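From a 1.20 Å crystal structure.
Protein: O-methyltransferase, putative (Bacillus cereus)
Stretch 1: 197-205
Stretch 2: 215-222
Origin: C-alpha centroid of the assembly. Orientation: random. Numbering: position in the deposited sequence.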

# COMPACT_ATOMS: atom_id res chain seq x y z
N GLU A 197 -13.71 -14.36 8.34
CA GLU A 197 -13.90 -13.40 9.43
C GLU A 197 -14.61 -12.14 8.92
O GLU A 197 -14.01 -11.30 8.26
CB GLU A 197 -12.55 -13.03 10.06
CG GLU A 197 -11.88 -14.16 10.83
CD GLU A 197 -12.39 -14.31 12.26
OE1 GLU A 197 -13.49 -13.80 12.57
OE2 GLU A 197 -11.69 -14.95 13.08
N PRO A 198 -15.91 -12.00 9.24
CA PRO A 198 -16.68 -10.83 8.80
C PRO A 198 -16.14 -9.49 9.30
O PRO A 198 -16.40 -8.45 8.71
CB PRO A 198 -18.08 -11.12 9.34
CG PRO A 198 -18.13 -12.61 9.37
CD PRO A 198 -16.78 -12.96 9.92
N ARG A 199 -15.39 -9.53 10.40
CA ARG A 199 -14.85 -8.30 10.97
C ARG A 199 -13.59 -7.80 10.28
O ARG A 199 -13.04 -6.78 10.67
CB ARG A 199 -14.58 -8.52 12.46
CG ARG A 199 -13.73 -9.74 12.75
CD ARG A 199 -13.79 -10.14 14.21
NE ARG A 199 -13.40 -9.06 15.11
CZ ARG A 199 -13.07 -9.23 16.38
NH1 ARG A 199 -13.09 -10.44 16.92
NH2 ARG A 199 -12.72 -8.19 17.13
N VAL A 200 -13.15 -8.50 9.24
CA VAL A 200 -11.94 -8.09 8.52
C VAL A 200 -12.12 -8.03 7.01
O VAL A 200 -12.61 -8.98 6.40
CB VAL A 200 -10.76 -9.06 8.83
CG1 VAL A 200 -9.50 -8.61 8.10
CG2 VAL A 200 -10.51 -9.11 10.33
N SER A 201 -11.74 -6.91 6.42
CA SER A 201 -11.82 -6.71 4.97
C SER A 201 -10.39 -6.53 4.49
O SER A 201 -9.62 -5.76 5.07
CB SER A 201 -12.65 -5.46 4.65
OG SER A 201 -12.08 -4.30 5.22
N ALA A 202 -10.03 -7.22 3.41
CA ALA A 202 -8.66 -7.15 2.93
C ALA A 202 -8.48 -7.24 1.43
O ALA A 202 -9.40 -7.58 0.69
CB ALA A 202 -7.83 -8.26 3.59
N THR A 203 -7.27 -6.91 1.01
CA THR A 203 -6.87 -7.03 -0.37
C THR A 203 -5.42 -7.50 -0.32
O THR A 203 -4.82 -7.58 0.76
CB THR A 203 -6.93 -5.70 -1.16
OG1 THR A 203 -6.73 -5.98 -2.55
CG2 THR A 203 -5.86 -4.71 -0.68
N ALA A 204 -4.88 -7.85 -1.47
CA ALA A 204 -3.49 -8.26 -1.55
C ALA A 204 -2.91 -7.76 -2.86
O ALA A 204 -3.57 -7.83 -3.90
CB ALA A 204 -3.35 -9.79 -1.48
N LEU A 205 -1.70 -7.22 -2.81
CA LEU A 205 -1.03 -6.75 -4.01
C LEU A 205 0.20 -7.62 -4.21
O LEU A 205 0.90 -7.97 -3.25
CB LEU A 205 -0.60 -5.28 -3.88
CG LEU A 205 -1.70 -4.22 -3.75
CD1 LEU A 205 -1.07 -2.83 -3.73
CD2 LEU A 205 -2.68 -4.34 -4.92
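Stretch 2, residues 215-222: GFIMAVVK

Stretch 2 lies beside stretch 1 as its antiparallel neighbour in a β-sheet. Residues 215–221 are extended and run against strand 200–205, the two N-to-C directions making an angle of 162° and the axes approaching to 4.6 Å. The register pairs Val 200 with Val 221, Ala 202 with Ala 219 and Ala 204 with Ile 217 as non-hydrogen-bonded pairs, and Ser 201 with Val 220, Thr 203 with Met 218 and Leu 205 with Phe 216 as hydrogen-bonded pairs.

Each hydrogen-bonded pair satisfies two amides and two carbonyls. Ser 201 N donates to Val 220 O (3.1 Å) and Val 220 N to Ser 201 O (2.9 Å); Thr 203 N donates to Met 218 O (3.1 Å) and Met 218 N to Thr 203 O (3.0 Å); Leu 205 N donates to Phe 216 O and Phe 216 N to Leu 205 O, both at 3.0 Å. Beyond the Ser 201–Val 220 pair, Lys 222 N gives the shortest of these bonds, 2.7 Å to Arg 199 O. Val 200 N instead turns back to Glu 197 O (3.1 Å), closing the type I turn that leads into the strand. Several carbonyls also receive CA-H...O contacts, as from Ala 204 CA to Phe 216 O at 3.1 Å.

Two waters extend the polar network. One water donates to Val 220 O (2.8 Å), which thereby accepts a second hydrogen bond, and is hydrogen-bonded to Ser 201 OG (3.0 Å); a small hydroxyl suits this partly exposed site. Another accepts from Arg 199 NH2 (2.7 Å) and donates to Lys 222 O (2.9 Å), so the guanidinium of Arg 199 is linked to stretch 2 through water. Thr 203 OG1 is satisfied elsewhere in the structure.

The face carrying Val 200, Ala 202 and Ala 204 is buried and apolar. Small alanines fit the close backbone approach: Ala 202 CA and Ala 219 CA are 4.0 Å apart, and Ala 202 CB meets Ala 219 CB at 3.5 Å. Branched neighbours fill the space around them, with Val 200 CG1 3.6 Å from Ala 219 CB and Ile 217 CG1 3.7 Å from Ala 204 CB. On the other face, Leu 205 CB packs obliquely against the Phe 216 ring, 3.9 Å from CE1, while Met 218 is present as selenomethionine.

Gly 215 CA lies 3.1 Å from Leu 205 O. A CB here would point toward stretch 1 and clash with that oxygen, and the backbone angles, 167°/174°, themselves call for glycine.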

# COMPACT_ATOMS: atom_id res chain seq x y z
N GLY A 215 4.50 -10.54 -2.44
CA GLY A 215 3.33 -9.70 -2.27
C GLY A 215 2.90 -9.60 -0.82
O GLY A 215 3.44 -10.28 0.05
N PHE A 216 1.91 -8.75 -0.56
CA PHE A 216 1.42 -8.56 0.79
C PHE A 216 -0.08 -8.37 0.87
O PHE A 216 -0.74 -7.97 -0.09
CB PHE A 216 2.09 -7.33 1.44
CG PHE A 216 1.68 -6.02 0.83
CD1 PHE A 216 2.21 -5.59 -0.38
CD2 PHE A 216 0.74 -5.21 1.47
CE1 PHE A 216 1.81 -4.38 -0.95
CE2 PHE A 216 0.34 -4.00 0.91
CZ PHE A 216 0.88 -3.58 -0.31
N ILE A 217 -0.61 -8.69 2.05
CA ILE A 217 -2.02 -8.52 2.34
C ILE A 217 -2.14 -7.29 3.24
O ILE A 217 -1.31 -7.06 4.12
CB ILE A 217 -2.59 -9.75 3.10
CG1 ILE A 217 -3.01 -10.83 2.09
CG2 ILE A 217 -3.76 -9.33 3.99
CD1 ILE A 217 -3.30 -12.18 2.73
N MSE A 218 -3.16 -6.48 2.98
CA MSE A 218 -3.45 -5.32 3.81
C MSE A 218 -4.90 -5.50 4.19
O MSE A 218 -5.78 -5.58 3.33
CB MSE A 218 -3.25 -4.00 3.06
CG MSE A 218 -3.54 -2.78 3.93
SE MSE A 218 -2.98 -1.09 3.17
CE MSE A 218 -4.55 -0.74 2.10
N ALA A 219 -5.15 -5.59 5.50
CA ALA A 219 -6.48 -5.79 6.02
C ALA A 219 -6.83 -4.74 7.06
O ALA A 219 -5.95 -4.20 7.73
CB ALA A 219 -6.59 -7.18 6.64
N VAL A 220 -8.12 -4.47 7.19
CA VAL A 220 -8.59 -3.51 8.17
C VAL A 220 -9.69 -4.16 8.99
O VAL A 220 -10.60 -4.80 8.45
CB VAL A 220 -9.15 -2.23 7.50
CG1 VAL A 220 -9.69 -1.28 8.55
CG2 VAL A 220 -8.06 -1.55 6.69
N VAL A 221 -9.60 -4.01 10.31
CA VAL A 221 -10.58 -4.58 11.22
C VAL A 221 -11.75 -3.62 11.36
O VAL A 221 -11.57 -2.41 11.50
CB VAL A 221 -9.96 -4.81 12.62
CG1 VAL A 221 -11.00 -5.37 13.57
CG2 VAL A 221 -8.77 -5.76 12.51
N LYS A 222 -12.96 -4.17 11.31
CA LYS A 222 -14.19 -3.39 11.43
C LYS A 222 -14.84 -3.65 12.79
O LYS A 222 -14.46 -4.66 13.43
CB LYS A 222 -15.17 -3.77 10.32
CG LYS A 222 -16.50 -3.06 10.40
CD LYS A 222 -17.66 -4.00 10.07
CE LYS A 222 -17.75 -5.14 11.07
NZ LYS A 222 -17.91 -4.67 12.47
O HOH W 1 -13.74 -6.02 15.91
O HOH W 2 -13.30 -4.36 7.93